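Local coordinates for protein 2-dehydropantoate 2-reductase (Porphyromonas gingivalis, PDB 2QYT) that probably catalyses the NADPH-dependent reduction of 2-dehydropantoate (ketopantoate) to (R)-pantoate, a step in pantothenate biosynthesis, at residues A12-G17 / I87-K92; P63-L68 / E155-L160; K137-I142 / L160-S165. All blocks are in the same frame, centred on the assembly; numbering follows the deposited sequence.

Contact 1 (A12-G17 / I87-K92); sequences AVFGLG and ILFCTK. With SO4 (sulfate ion), chain E; EDO (1,2-ethanediol), chain G; SO4 (sulfate ion), chain C.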
loop_
_atom_site.group_PDB
_atom_site.type_symbol
_atom_site.label_atom_id
_atom_site.label_comp_id
_atom_site.label_asym_id
_atom_site.label_seq_id
_atom_site.Cartn_x
_atom_site.Cartn_y
_atom_site.Cartn_z
ATOM N N ALA A 12 6.533 -12.486 -6.025
ATOM C CA ALA A 12 7.669 -11.606 -5.807
ATOM C C ALA A 12 7.275 -10.368 -4.998
ATOM O O ALA A 12 6.162 -9.838 -5.144
ATOM C CB ALA A 12 8.240 -11.207 -7.102
ATOM N N VAL A 13 8.198 -9.904 -4.158
ATOM C CA VAL A 13 8.000 -8.678 -3.423
ATOM C C VAL A 13 9.024 -7.679 -3.906
ATOM O O VAL A 13 10.205 -7.889 -3.713
ATOM C CB VAL A 13 8.060 -8.879 -1.873
ATOM C CG1 VAL A 13 7.608 -7.608 -1.159
ATOM C CG2 VAL A 13 7.126 -9.974 -1.476
ATOM N N PHE A 14 8.541 -6.579 -4.493
ATOM C CA PHE A 14 9.387 -5.534 -5.035
ATOM C C PHE A 14 9.412 -4.358 -4.051
ATOM O O PHE A 14 8.455 -3.599 -3.955
ATOM C CB PHE A 14 8.833 -5.091 -6.410
ATOM C CG PHE A 14 9.730 -4.113 -7.149
ATOM C CD1 PHE A 14 10.923 -4.539 -7.716
ATOM C CD2 PHE A 14 9.365 -2.780 -7.287
ATOM C CE1 PHE A 14 11.740 -3.681 -8.407
ATOM C CE2 PHE A 14 10.192 -1.886 -7.959
ATOM C CZ PHE A 14 11.387 -2.346 -8.532
ATOM N N GLY A 15 10.521 -4.223 -3.328
ATOM C CA GLY A 15 10.715 -3.192 -2.309
ATOM C C GLY A 15 10.527 -3.917 -0.999
ATOM O O GLY A 15 9.462 -4.477 -0.767
ATOM N N LEU A 16 11.561 -4.003 -0.179
ATOM C CA LEU A 16 11.448 -4.684 1.122
ATOM C C LEU A 16 11.527 -3.724 2.320
ATOM O O LEU A 16 12.312 -3.951 3.228
ATOM C CB LEU A 16 12.520 -5.780 1.327
ATOM C CG LEU A 16 12.417 -7.248 0.956
ATOM C CD1 LEU A 16 13.543 -8.011 1.661
ATOM C CD2 LEU A 16 11.074 -7.977 1.130
ATOM N N GLY A 17 10.711 -2.683 2.343
ATOM C CA GLY A 17 10.675 -1.815 3.515
ATOM C C GLY A 17 9.657 -2.433 4.470
ATOM O O GLY A 17 9.410 -3.670 4.426
ATOM N N ILE A 87 3.077 -10.091 -8.224
ATOM C CA ILE A 87 4.030 -9.126 -7.774
ATOM C C ILE A 87 3.337 -8.195 -6.779
ATOM O O ILE A 87 2.342 -7.519 -7.101
ATOM C CB ILE A 87 4.602 -8.289 -8.928
ATOM C CG1 ILE A 87 5.328 -9.196 -9.928
ATOM C CG2 ILE A 87 5.524 -7.146 -8.373
ATOM C CD1 ILE A 87 5.618 -8.515 -11.301
ATOM N N LEU A 88 3.898 -8.151 -5.570
ATOM C CA LEU A 88 3.518 -7.159 -4.545
ATOM C C LEU A 88 4.482 -5.983 -4.706
ATOM O O LEU A 88 5.709 -6.139 -4.533
ATOM C CB LEU A 88 3.694 -7.815 -3.160
ATOM C CG LEU A 88 2.503 -8.465 -2.476
ATOM C CD1 LEU A 88 1.577 -9.226 -3.358
ATOM C CD2 LEU A 88 2.931 -9.261 -1.189
ATOM N N PHE A 89 3.939 -4.850 -5.124
ATOM C CA PHE A 89 4.738 -3.701 -5.521
ATOM C C PHE A 89 4.725 -2.778 -4.304
ATOM O O PHE A 89 3.704 -2.229 -3.955
ATOM C CB PHE A 89 4.115 -3.051 -6.780
ATOM C CG PHE A 89 4.938 -1.929 -7.370
ATOM C CD1 PHE A 89 5.952 -2.202 -8.291
ATOM C CD2 PHE A 89 4.697 -0.597 -6.997
ATOM C CE1 PHE A 89 6.718 -1.173 -8.850
ATOM C CE2 PHE A 89 5.476 0.473 -7.543
ATOM C CZ PHE A 89 6.476 0.167 -8.487
ATOM N N CYS A 90 5.878 -2.641 -3.658
ATOM C CA CYS A 90 6.016 -2.040 -2.337
ATOM C C CYS A 90 7.164 -1.042 -2.261
ATOM O O CYS A 90 7.726 -0.814 -1.198
ATOM C CB CYS A 90 6.201 -3.146 -1.277
ATOM S SG CYS A 90 4.853 -4.387 -1.296
ATOM N N THR A 91 7.521 -0.426 -3.374
ATOM C CA THR A 91 8.593 0.574 -3.303
ATOM C C THR A 91 7.991 1.981 -3.365
ATOM O O THR A 91 7.035 2.214 -4.084
ATOM C CB THR A 91 9.636 0.397 -4.444
ATOM O OG1 THR A 91 10.590 1.460 -4.346
ATOM C CG2 THR A 91 8.986 0.526 -5.772
ATOM N N LYS A 92 8.527 2.918 -2.614
ATOM C CA LYS A 92 8.156 4.322 -2.844
ATOM C C LYS A 92 9.206 5.053 -3.673
ATOM O O LYS A 92 9.090 6.268 -3.906
ATOM C CB LYS A 92 7.866 5.069 -1.536
ATOM C CG LYS A 92 8.999 5.116 -0.492
ATOM C CD LYS A 92 8.771 6.235 0.586
ATOM C CE LYS A 92 7.769 5.830 1.712
ATOM N NZ LYS A 92 8.368 5.293 3.023
HETATM S S SO4 E . 11.268 0.622 -0.047
HETATM O O1 SO4 E . 12.445 0.370 0.771
HETATM O O2 SO4 E . 10.374 1.579 0.623
HETATM O O3 SO4 E . 11.744 1.100 -1.347
HETATM O O4 SO4 E . 10.516 -0.609 -0.257
HETATM C C1 EDO G . 7.149 -0.921 1.816
HETATM O O1 EDO G . 8.089 -1.922 1.420
HETATM C C2 EDO G . 7.780 0.118 2.745
HETATM O O2 EDO G . 6.783 0.508 3.681
HETATM S S SO4 C . 14.948 -2.203 -0.398
HETATM O O1 SO4 C . 14.127 -3.328 0.003
HETATM O O2 SO4 C . 14.700 -1.151 0.592
HETATM O O3 SO4 C . 16.369 -2.536 -0.388
HETATM O O4 SO4 C . 14.487 -1.777 -1.736
#
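In the parallel sheet of the Rossmann domain, strand 9-14 pairs with strand 86-89, setting Ala12, Val13 and Phe14 beside Ile87, Leu88 and Phe89. Both strands run the same way. The backbone bonds alternate between the strands. Leu88 N donates to Ala12 O at 2.9 Å, and Phe14 N donates to Leu88 O; both bonds are nearly straight. Cys90 N then donates to Phe14 O at 2.8 Å, in a more bent bond where the strands end.

Phe14 and Phe89 project from the same face and run alongside each other. CG is anti to the backbone N in both (chi1 -173° and -174°), which sends the two rings off in the same direction. The rings are offset with little overlap, their centroids 5.4 Å apart and their planes at 21°. The closest approach is Phe14 CD2 to Phe89 CE1, 3.5 Å. Thr91 CG2 touches Phe14 CE2, also at 3.5 Å. Ile103 of helix 96-103 touches both side chains. On the other face Val13 CG2 meets Leu88 CD2 in a looser apolar contact.

Past the strands the chain turns at Gly15. A CB there would collide with Cys90 O and Thr91 N, so the bare CA lets the two loops come close. Leu16 N donates to O1 of one sulfate at 2.7 Å. Gly17 N donates to O1 of an ethanediol at 2.9 Å. Thr91 OG1 donates to O3 of a second sulfate at 3.2 Å and also bonds Asp93 N. These small molecules probably come from the crystallisation liquor. Gly17 is the N-cap of helix 18-33. Gly15, Gly17 and Gly20 fit the GxGxxG pattern, and sulfates on backbone amides at this strand-turn-helix are consistent with the dinucleotide phosphate site of a Rossmann fold.

Contact 2 (P63-L68 / E155-L160); sequences PSRDFL and EADREL. With EDO (1,2-ethanediol), chain J.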
loop_
_atom_site.group_PDB
_atom_site.type_symbol
_atom_site.label_atom_id
_atom_site.label_comp_id
_atom_site.label_asym_id
_atom_site.label_seq_id
_atom_site.Cartn_x
_atom_site.Cartn_y
_atom_site.Cartn_z
ATOM N N PRO A 63 5.955 -6.328 18.891
ATOM C CA PRO A 63 5.882 -6.483 20.333
ATOM C C PRO A 63 5.963 -7.943 20.858
ATOM O O PRO A 63 6.513 -8.180 21.965
ATOM C CB PRO A 63 4.538 -5.806 20.720
ATOM C CG PRO A 63 4.227 -4.847 19.630
ATOM C CD PRO A 63 4.840 -5.534 18.337
ATOM N N SER A 64 5.384 -8.886 20.115
ATOM C CA SER A 64 5.238 -10.256 20.598
ATOM C C SER A 64 6.041 -11.256 19.805
ATOM O O SER A 64 6.129 -12.406 20.214
ATOM C CB SER A 64 3.756 -10.678 20.604
ATOM O OG SER A 64 3.252 -10.826 19.257
ATOM N N ARG A 65 6.662 -10.843 18.690
ATOM C CA ARG A 65 7.367 -11.775 17.815
ATOM C C ARG A 65 8.799 -11.346 17.492
ATOM O O ARG A 65 9.116 -10.174 17.475
ATOM C CB ARG A 65 6.582 -11.998 16.469
ATOM C CG ARG A 65 5.232 -12.737 16.658
ATOM C CD ARG A 65 4.479 -12.820 15.355
ATOM N NE ARG A 65 3.905 -11.531 15.015
ATOM C CZ ARG A 65 3.580 -11.138 13.784
ATOM N NH1 ARG A 65 3.057 -9.921 13.598
ATOM N NH2 ARG A 65 3.742 -11.958 12.762
ATOM N N ASP A 66 9.661 -12.306 17.205
ATOM C CA ASP A 66 11.010 -11.989 16.742
ATOM C C ASP A 66 11.404 -13.165 15.898
ATOM O O ASP A 66 11.721 -14.226 16.433
ATOM C CB ASP A 66 12.006 -11.777 17.932
ATOM C CG ASP A 66 13.447 -11.406 17.462
ATOM O OD1 ASP A 66 13.809 -11.593 16.259
ATOM O OD2 ASP A 66 14.236 -10.927 18.296
ATOM N N PHE A 67 11.398 -12.988 14.583
ATOM C CA PHE A 67 11.630 -14.102 13.672
ATOM C C PHE A 67 12.527 -13.807 12.461
ATOM O O PHE A 67 12.648 -12.669 12.028
ATOM C CB PHE A 67 10.306 -14.822 13.247
ATOM C CG PHE A 67 9.352 -13.966 12.445
ATOM C CD1 PHE A 67 8.368 -13.200 13.082
ATOM C CD2 PHE A 67 9.427 -13.931 11.064
ATOM C CE1 PHE A 67 7.501 -12.380 12.329
ATOM C CE2 PHE A 67 8.565 -13.171 10.299
ATOM C CZ PHE A 67 7.595 -12.380 10.908
ATOM N N LEU A 68 13.129 -14.869 11.897
ATOM C CA LEU A 68 13.907 -14.741 10.686
ATOM C C LEU A 68 13.259 -15.538 9.529
ATOM O O LEU A 68 13.177 -16.753 9.595
ATOM C CB LEU A 68 15.368 -15.195 10.954
ATOM C CG LEU A 68 16.416 -15.162 9.830
ATOM C CD1 LEU A 68 16.820 -13.703 9.530
ATOM C CD2 LEU A 68 17.656 -15.984 10.271
ATOM N N GLU A 155 5.537 -1.670 15.121
ATOM C CA GLU A 155 5.341 -1.108 16.409
ATOM C C GLU A 155 4.059 -1.664 17.015
ATOM O O GLU A 155 3.792 -1.472 18.182
ATOM C CB GLU A 155 5.402 0.417 16.346
ATOM C CG GLU A 155 4.345 1.039 15.562
ATOM C CD GLU A 155 4.430 2.557 15.645
ATOM O OE1 GLU A 155 5.444 3.124 15.140
ATOM O OE2 GLU A 155 3.482 3.149 16.204
ATOM N N ALA A 156 3.278 -2.374 16.205
ATOM C CA ALA A 156 2.103 -3.070 16.729
ATOM C C ALA A 156 1.940 -4.323 15.888
ATOM O O ALA A 156 2.270 -4.312 14.714
ATOM C CB ALA A 156 0.863 -2.210 16.666
ATOM N N ASP A 157 1.429 -5.391 16.485
ATOM C CA ASP A 157 1.171 -6.616 15.737
ATOM C C ASP A 157 0.065 -6.552 14.670
ATOM O O ASP A 157 0.183 -7.213 13.630
ATOM C CB ASP A 157 0.874 -7.759 16.696
ATOM C CG ASP A 157 2.100 -8.423 17.165
ATOM O OD1 ASP A 157 2.841 -9.003 16.334
ATOM O OD2 ASP A 157 2.346 -8.338 18.364
ATOM N N ARG A 158 -0.963 -5.762 14.925
ATOM C CA ARG A 158 -2.143 -5.599 14.062
ATOM C C ARG A 158 -1.762 -5.219 12.638
ATOM O O ARG A 158 -0.944 -4.289 12.459
ATOM C CB ARG A 158 -3.004 -4.431 14.557
ATOM C CG ARG A 158 -3.774 -4.619 15.832
ATOM C CD ARG A 158 -4.454 -3.309 16.264
ATOM N NE ARG A 158 -3.544 -2.256 16.738
ATOM C CZ ARG A 158 -2.899 -2.265 17.902
ATOM N NH1 ARG A 158 -3.026 -3.280 18.740
ATOM N NH2 ARG A 158 -2.103 -1.252 18.224
ATOM N N GLU A 159 -2.394 -5.864 11.655
ATOM C CA GLU A 159 -2.321 -5.472 10.248
ATOM C C GLU A 159 -3.574 -5.896 9.465
ATOM O O GLU A 159 -4.268 -6.846 9.843
ATOM C CB GLU A 159 -1.014 -5.899 9.580
ATOM C CG GLU A 159 -0.764 -7.409 9.356
ATOM C CD GLU A 159 -1.738 -8.108 8.390
ATOM O OE1 GLU A 159 -2.011 -9.292 8.649
ATOM O OE2 GLU A 159 -2.240 -7.514 7.405
ATOM N N LEU A 160 -3.863 -5.159 8.392
ATOM C CA LEU A 160 -4.985 -5.414 7.487
ATOM C C LEU A 160 -4.438 -5.254 6.084
ATOM O O LEU A 160 -3.676 -4.348 5.864
ATOM C CB LEU A 160 -6.117 -4.412 7.748
ATOM C CG LEU A 160 -6.775 -4.557 9.124
ATOM C CD1 LEU A 160 -7.681 -3.346 9.461
ATOM C CD2 LEU A 160 -7.554 -5.901 9.190
HETATM C C1 EDO J . -1.711 -9.798 13.000
HETATM O O1 EDO J . -0.319 -9.754 12.736
HETATM C C2 EDO J . -2.500 -9.856 11.713
HETATM O O2 EDO J . -3.219 -8.617 11.679
#
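Arg65 and Ser64 both bind the carboxylate of Asp157, linking the loop of the beta hairpin 58-61/66-69 to the corner that leads into strand 158-164. The tight part is polar. Arg65 forms a salt bridge with Asp157, gripping side-on with NE and NH1 both on Asp157 OD1, at 3.0 Å and 2.9 Å. That oxygen lies at the edge of the guanidinium, close to its plane. The bend at chi3 (-75°) places NE on the Asp157 side. NH1 meets the anti lone pair of OD1, while NE comes in nearly along the C-O axis. The guanidinium and carboxylate planes are 37° apart. The other oxygen, Asp157 OD2, accepts from Ser64 OG at 2.8 Å, with the hydroxyl 41° above the carboxylate plane. Thr62 OG1 also bonds Asp157 OD1, and Tyr22 OH of helix 18-33 bonds Arg65 NH1.

The loose part is the exposed end, where Pro63 lies against the chain corner by van der Waals contact alone. Its CG is 3.7 Å from Glu155 O, and its CD is 3.8 Å from Asp157 OD2. The Glu155 side chain starts away from 63-68 and is exposed to solvent. On the strand side of Asp157 sits an ethanediol. Its O1 donates to Asp157 O at 2.7 Å, and its O2 takes a bond from Glu159 N while donating to Glu159 O at 2.8 Å.

Contact 3 (K137-I142 / L160-S165); sequences KGCVYI and LFYFGS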
loop_
_atom_site.group_PDB
_atom_site.type_symbol
_atom_site.label_atom_id
_atom_site.label_comp_id
_atom_site.label_asym_id
_atom_site.label_seq_id
_atom_site.Cartn_x
_atom_site.Cartn_y
_atom_site.Cartn_z
ATOM N N LYS A 137 -5.851 -3.583 -7.316
ATOM C CA LYS A 137 -5.755 -2.480 -6.369
ATOM C C LYS A 137 -5.576 -3.081 -4.994
ATOM O O LYS A 137 -6.116 -4.147 -4.707
ATOM C CB LYS A 137 -7.046 -1.672 -6.375
ATOM C CG LYS A 137 -7.361 -1.144 -7.739
ATOM C CD LYS A 137 -8.419 -0.087 -7.730
ATOM C CE LYS A 137 -8.728 0.242 -9.180
ATOM N NZ LYS A 137 -9.892 1.151 -9.320
ATOM N N GLY A 138 -4.816 -2.406 -4.150
ATOM C CA GLY A 138 -4.629 -2.881 -2.789
ATOM C C GLY A 138 -4.305 -1.750 -1.843
ATOM O O GLY A 138 -3.908 -0.669 -2.277
ATOM N N CYS A 139 -4.546 -1.977 -0.547
ATOM C CA CYS A 139 -4.046 -1.098 0.477
ATOM C C CYS A 139 -3.896 -1.840 1.801
ATOM O O CYS A 139 -4.622 -2.800 2.083
ATOM C CB CYS A 139 -4.941 0.134 0.640
ATOM S SG CYS A 139 -6.526 -0.219 1.425
ATOM N N VAL A 140 -2.938 -1.398 2.615
ATOM C CA VAL A 140 -2.603 -2.077 3.881
ATOM C C VAL A 140 -2.756 -1.104 5.037
ATOM O O VAL A 140 -2.646 0.100 4.848
ATOM C CB VAL A 140 -1.191 -2.734 3.828
ATOM C CG1 VAL A 140 -1.126 -3.781 2.723
ATOM C CG2 VAL A 140 -0.070 -1.704 3.630
ATOM N N TYR A 141 -3.122 -1.609 6.216
ATOM C CA TYR A 141 -3.051 -0.843 7.453
ATOM C C TYR A 141 -2.076 -1.596 8.342
ATOM O O TYR A 141 -2.340 -2.715 8.778
ATOM C CB TYR A 141 -4.415 -0.750 8.135
ATOM C CG TYR A 141 -5.410 0.117 7.426
ATOM C CD1 TYR A 141 -5.606 1.421 7.816
ATOM C CD2 TYR A 141 -6.122 -0.355 6.334
ATOM C CE1 TYR A 141 -6.555 2.249 7.169
ATOM C CE2 TYR A 141 -7.050 0.463 5.669
ATOM C CZ TYR A 141 -7.259 1.757 6.085
ATOM O OH TYR A 141 -8.164 2.568 5.419
ATOM N N ILE A 142 -0.921 -0.993 8.564
ATOM C CA ILE A 142 0.172 -1.674 9.226
ATOM C C ILE A 142 1.179 -0.621 9.628
ATOM O O ILE A 142 1.406 0.332 8.854
ATOM C CB ILE A 142 0.840 -2.784 8.342
ATOM C CG1 ILE A 142 1.703 -3.746 9.205
ATOM C CG2 ILE A 142 1.537 -2.204 7.054
ATOM C CD1 ILE A 142 2.567 -4.826 8.362
ATOM N N LEU A 160 -3.863 -5.159 8.392
ATOM C CA LEU A 160 -4.985 -5.414 7.487
ATOM C C LEU A 160 -4.438 -5.254 6.084
ATOM O O LEU A 160 -3.676 -4.348 5.864
ATOM C CB LEU A 160 -6.117 -4.412 7.748
ATOM C CG LEU A 160 -6.775 -4.557 9.124
ATOM C CD1 LEU A 160 -7.681 -3.346 9.461
ATOM C CD2 LEU A 160 -7.554 -5.901 9.190
ATOM N N PHE A 161 -4.822 -6.164 5.166
ATOM C CA PHE A 161 -4.354 -6.228 3.803
ATOM C C PHE A 161 -5.664 -6.401 3.042
ATOM O O PHE A 161 -6.376 -7.414 3.204
ATOM C CB PHE A 161 -3.431 -7.452 3.655
ATOM C CG PHE A 161 -2.768 -7.631 2.291
ATOM C CD1 PHE A 161 -1.363 -7.564 2.166
ATOM C CD2 PHE A 161 -3.511 -7.971 1.165
ATOM C CE1 PHE A 161 -0.737 -7.787 0.929
ATOM C CE2 PHE A 161 -2.886 -8.173 -0.082
ATOM C CZ PHE A 161 -1.500 -8.090 -0.194
ATOM N N TYR A 162 -6.000 -5.387 2.241
ATOM C CA TYR A 162 -7.149 -5.449 1.324
ATOM C C TYR A 162 -6.704 -5.448 -0.113
ATOM O O TYR A 162 -5.764 -4.761 -0.464
ATOM C CB TYR A 162 -8.059 -4.241 1.526
ATOM C CG TYR A 162 -8.652 -4.160 2.883
ATOM C CD1 TYR A 162 -9.827 -4.844 3.185
ATOM C CD2 TYR A 162 -8.055 -3.380 3.873
ATOM C CE1 TYR A 162 -10.400 -4.754 4.470
ATOM C CE2 TYR A 162 -8.630 -3.278 5.152
ATOM C CZ TYR A 162 -9.792 -3.972 5.432
ATOM O OH TYR A 162 -10.346 -3.891 6.669
ATOM N N PHE A 163 -7.377 -6.194 -0.968
ATOM C CA PHE A 163 -6.981 -6.173 -2.387
ATOM C C PHE A 163 -8.141 -6.599 -3.239
ATOM O O PHE A 163 -9.132 -7.104 -2.709
ATOM C CB PHE A 163 -5.767 -7.088 -2.623
ATOM C CG PHE A 163 -6.139 -8.527 -2.796
ATOM C CD1 PHE A 163 -6.285 -9.069 -4.092
ATOM C CD2 PHE A 163 -6.385 -9.328 -1.677
ATOM C CE1 PHE A 163 -6.647 -10.417 -4.275
ATOM C CE2 PHE A 163 -6.761 -10.662 -1.833
ATOM C CZ PHE A 163 -6.880 -11.213 -3.159
ATOM N N GLY A 164 -8.031 -6.392 -4.545
ATOM C CA GLY A 164 -9.063 -6.831 -5.470
ATOM C C GLY A 164 -8.913 -6.285 -6.851
ATOM O O GLY A 164 -8.200 -5.306 -7.054
ATOM N N SER A 165 -9.555 -6.975 -7.815
ATOM C CA SER A 165 -9.590 -6.609 -9.244
ATOM C C SER A 165 -10.539 -5.424 -9.556
ATOM O O SER A 165 -10.375 -4.742 -10.569
ATOM C CB SER A 165 -10.070 -7.808 -10.081
ATOM O OG SER A 165 -11.413 -8.214 -9.746
#
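Lys137 opens the pairing with two backbone bonds to Gly164: Lys137 N to Gly164 O at 2.9 Å, and Gly164 N back to Lys137 O. Its side chain, extended beyond CG, leads away from the second strand, and NZ forms salt bridges with Asp195 and Glu124. Gly138 faces Phe163 as a non-hydrogen-bonded pair, with CA atoms 4.1 Å apart. The Phe163 ring leads away to pack on helix 172-183.

Cys139 and Tyr162 form the next hydrogen-bonded pair. Tyr162 N to Cys139 O is 2.9 Å and nearly straight. Cys139 SG lies 4.3 Å from Tyr162 CD2, an oblique sulfur-aromatic contact. This is an antiparallel ladder within the mixed sheet. Strand 137-148 has strand 151-154 as its other neighbour, so the chain passes from one side of it to the other before forming strand 158-164.

Val140 points to the opposite face from Cys139, with Phe161. Its CG1 is anti to the carbonyl carbon (chi1 -61°) and touches Phe161 CD1 at 3.8 Å. Tyr23 of helix 18-33 touches Val140 and meets the Phe161 ring edge-to-face.

Tyr141 is back on the face of Cys139 and Tyr162, toward helix 194-215, where Lys201 makes a cation-pi contact with its ring. Tyr141 CD2 comes in at the edge of the Tyr162 ring, 4.0 Å from Tyr162 CE2. The Tyr162 ring stacks on Tyr197 of helix 194-215. Tyr141 N donates to Leu160 O at 2.8 Å, and Leu160 N returns a bond to Tyr141 O. Tyr141 CB lies 4.1 Å from Leu160 CB.

Overall arrangement
All three contacts lie in the N-terminal, Rossmann-type part of the protein. Contact 1 lies in the five-stranded parallel sheet. Contacts 2 and 3 belong to the six-stranded mixed sheet and share strand 158-164 and Leu160. They touch where Glu159 CB packs on Ile142 CG1, though their centres are about 18 Å apart. Between centres, contact 1 is about 13 Å from contact 3 and about 19 Å from contact 2. Along the chain, both segments of contact 1 precede those of contact 3, while the segments of contact 2 alternate with those of each. Helix 18-33, which follows 12-17, packs against residues of contacts 2 and 3. It thus joins the probable cofactor-binding turn to the mixed sheet.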